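Local coordinates for flavoprotein (Thermotoga maritima, PDB 5V8S) that probably acts as an electron-transferring oxidoreductase, pairing a di-iron site in a metallo-beta-lactamase-like domain with a flavodoxin-like FMN-binding domain, at residues G144-I149 and K153-M158. The protein carries 1 engineered substitution. Sequence-based numbering, arbitrary orientation.
Sequences GEEREI and KFKFVM
Residues 144-149 and 153-158 pair as the two antiparallel arms of a beta hairpin at one edge of a five-stranded mixed sheet. Within this chain, strand 146-149 is the edge strand of that sheet, and 152-158 lies between it and strand 168-172. Arg147 and Phe154 form the hydrogen-bonded pair: Arg147 N donates to Phe154 O (2.8 Å), and Phe154 N returns a bond to Arg147 O. Next to it, Glu146 and Lys155 face each other as a non-hydrogen-bonded pair. The pairing then slips at a G1 beta bulge, where Gly144 and Glu145 both face Phe156. Gly144 N bonds to Phe156 O (2.7 Å), and Phe156 N bonds to Glu145 O. Gly144 has a positive phi (86°), as the first position of such a bulge commonly does.

The two faces of the hairpin differ. On one, Glu146 reaches between two lysines, its chain extended beyond CG. Glu146 OE1 is met by Lys153 NZ at 3.1 Å, nearly end-on to the C-O bond. Glu146 OE2 offers its anti lone pair to Lys155 NZ at 3.2 Å. Lys155 NZ also bonds to Gly144 O (2.9 Å), tying the bulge to the salt-bridge network. Lys153 is extended as far as CD, which rests against Glu146 OE1; the bends at chi3 and chi4 (-60° and -57°) then curl CE and NZ back, so that NZ reaches the same oxygen.

The other face carries Phe154 and Phe156. This hairpin belongs to the metallo-beta-lactamase-like domain, whose two sheets pack as a sandwich. Both rings touch Ile94 of the facing sheet. Ile149 CB packs on Phe154 CE1 (3.8 Å), the side chains crossing at about a right angle, while Ile149 O lies in the ring plane at its edge. Arg147 CD approaches Phe156 CE2 obliquely at 4.2 Å. Arg147 NH1 makes a salt bridge to Glu145 OE2, with a weak hydrogen bond in it. Glu145 OE1 accepts a bond from Lys142 N.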
loop_
_atom_site.group_PDB
_atom_site.type_symbol
_atom_site.label_atom_id
_atom_site.label_comp_id
_atom_site.label_asym_id
_atom_site.label_seq_id
_atom_site.Cartn_x
_atom_site.Cartn_y
_atom_site.Cartn_z
ATOM N N GLY A 144 32.901 -24.031 -2.278
ATOM C CA GLY A 144 33.337 -25.396 -2.471
ATOM C C GLY A 144 34.205 -25.932 -1.363
ATOM O O GLY A 144 34.596 -27.107 -1.418
ATOM N N GLU A 145 34.494 -25.128 -0.349
ATOM C CA GLU A 145 35.399 -25.555 0.705
ATOM C C GLU A 145 34.775 -26.696 1.493
ATOM O O GLU A 145 33.570 -26.717 1.737
ATOM C CB GLU A 145 35.702 -24.382 1.642
ATOM C CG GLU A 145 36.585 -24.753 2.829
ATOM C CD GLU A 145 37.120 -23.544 3.601
ATOM O OE1 GLU A 145 36.981 -22.398 3.117
ATOM O OE2 GLU A 145 37.691 -23.750 4.699
ATOM N N GLU A 146 35.606 -27.643 1.893
ATOM C CA GLU A 146 35.149 -28.768 2.677
ATOM C C GLU A 146 35.832 -28.720 4.026
ATOM O O GLU A 146 36.992 -28.332 4.133
ATOM C CB GLU A 146 35.473 -30.085 1.972
ATOM C CG GLU A 146 34.716 -30.293 0.677
ATOM C CD GLU A 146 35.204 -31.492 -0.111
ATOM O OE1 GLU A 146 35.861 -32.367 0.478
ATOM O OE2 GLU A 146 34.933 -31.556 -1.327
ATOM N N ARG A 147 35.104 -29.092 5.063
ATOM C CA ARG A 147 35.656 -29.122 6.397
ATOM C C ARG A 147 35.226 -30.398 7.081
ATOM O O ARG A 147 34.060 -30.762 7.051
ATOM C CB ARG A 147 35.218 -27.908 7.205
ATOM C CG ARG A 147 35.905 -26.632 6.767
ATOM C CD ARG A 147 35.447 -25.447 7.584
ATOM N NE ARG A 147 36.176 -25.358 8.833
ATOM C CZ ARG A 147 37.306 -24.681 8.997
ATOM N NH1 ARG A 147 37.843 -24.020 7.992
ATOM N NH2 ARG A 147 37.887 -24.664 10.174
ATOM N N GLU A 148 36.186 -31.088 7.674
ATOM C CA GLU A 148 35.901 -32.312 8.384
ATOM C C GLU A 148 35.553 -31.960 9.812
ATOM O O GLU A 148 36.371 -31.426 10.547
ATOM C CB GLU A 148 37.099 -33.253 8.334
ATOM C CG GLU A 148 36.797 -34.625 8.885
ATOM C CD GLU A 148 38.017 -35.512 8.918
ATOM O OE1 GLU A 148 38.356 -35.989 10.006
ATOM O OE2 GLU A 148 38.616 -35.724 7.855
ATOM N N ILE A 149 34.322 -32.261 10.200
ATOM C CA ILE A 149 33.828 -31.939 11.530
ATOM C C ILE A 149 33.128 -33.180 12.054
ATOM O O ILE A 149 32.266 -33.737 11.370
ATOM C CB ILE A 149 32.845 -30.742 11.500
ATOM C CG1 ILE A 149 33.536 -29.469 10.979
ATOM C CG2 ILE A 149 32.272 -30.494 12.895
ATOM C CD1 ILE A 149 32.555 -28.345 10.597
ATOM N N LYS A 153 32.309 -34.907 6.335
ATOM C CA LYS A 153 32.698 -33.847 5.419
ATOM C C LYS A 153 31.525 -32.885 5.232
ATOM O O LYS A 153 30.469 -33.279 4.724
ATOM C CB LYS A 153 33.066 -34.488 4.090
ATOM C CG LYS A 153 33.493 -33.545 2.992
ATOM C CD LYS A 153 33.751 -34.322 1.691
ATOM C CE LYS A 153 34.850 -35.385 1.837
ATOM N NZ LYS A 153 36.171 -34.847 2.293
ATOM N N PHE A 154 31.697 -31.633 5.657
ATOM C CA PHE A 154 30.740 -30.564 5.374
ATOM C C PHE A 154 31.258 -29.750 4.196
ATOM O O PHE A 154 32.398 -29.297 4.218
ATOM C CB PHE A 154 30.630 -29.636 6.583
ATOM C CG PHE A 154 29.835 -30.205 7.736
ATOM C CD1 PHE A 154 30.366 -31.181 8.553
ATOM C CD2 PHE A 154 28.543 -29.749 8.002
ATOM C CE1 PHE A 154 29.646 -31.699 9.611
ATOM C CE2 PHE A 154 27.823 -30.255 9.063
ATOM C CZ PHE A 154 28.382 -31.245 9.870
ATOM N N LYS A 155 30.437 -29.567 3.171
ATOM C CA LYS A 155 30.838 -28.842 1.977
ATOM C C LYS A 155 29.992 -27.582 1.871
ATOM O O LYS A 155 28.768 -27.644 1.988
ATOM C CB LYS A 155 30.633 -29.709 0.736
ATOM C CG LYS A 155 31.093 -29.059 -0.559
ATOM C CD LYS A 155 30.978 -30.014 -1.739
ATOM C CE LYS A 155 31.716 -29.476 -2.951
ATOM N NZ LYS A 155 33.191 -29.300 -2.677
ATOM N N PHE A 156 30.643 -26.439 1.674
ATOM C CA PHE A 156 29.963 -25.152 1.643
ATOM C C PHE A 156 29.930 -24.632 0.215
ATOM O O PHE A 156 30.968 -24.537 -0.447
ATOM C CB PHE A 156 30.642 -24.170 2.598
ATOM C CG PHE A 156 30.658 -24.672 4.001
ATOM C CD1 PHE A 156 29.553 -24.531 4.803
ATOM C CD2 PHE A 156 31.740 -25.397 4.476
ATOM C CE1 PHE A 156 29.530 -25.044 6.080
ATOM C CE2 PHE A 156 31.727 -25.903 5.751
ATOM C CZ PHE A 156 30.611 -25.733 6.558
ATOM N N VAL A 157 28.735 -24.294 -0.251
ATOM C CA VAL A 157 28.529 -23.844 -1.615
ATOM C C VAL A 157 27.917 -22.450 -1.551
ATOM O O VAL A 157 26.807 -22.276 -1.030
ATOM C CB VAL A 157 27.606 -24.807 -2.372
ATOM C CG1 VAL A 157 27.355 -24.297 -3.773
ATOM C CG2 VAL A 157 28.195 -26.233 -2.372
ATOM N N MET A 158 28.625 -21.467 -2.092
ATOM C CA MET A 158 28.091 -20.108 -2.111
ATOM C C MET A 158 26.960 -20.017 -3.129
ATOM O O MET A 158 27.093 -20.478 -4.267
ATOM C CB MET A 158 29.188 -19.106 -2.472
ATOM C CG MET A 158 30.399 -19.105 -1.545
ATOM S SD MET A 158 30.038 -18.925 0.209
ATOM C CE MET A 158 30.387 -20.581 0.808
#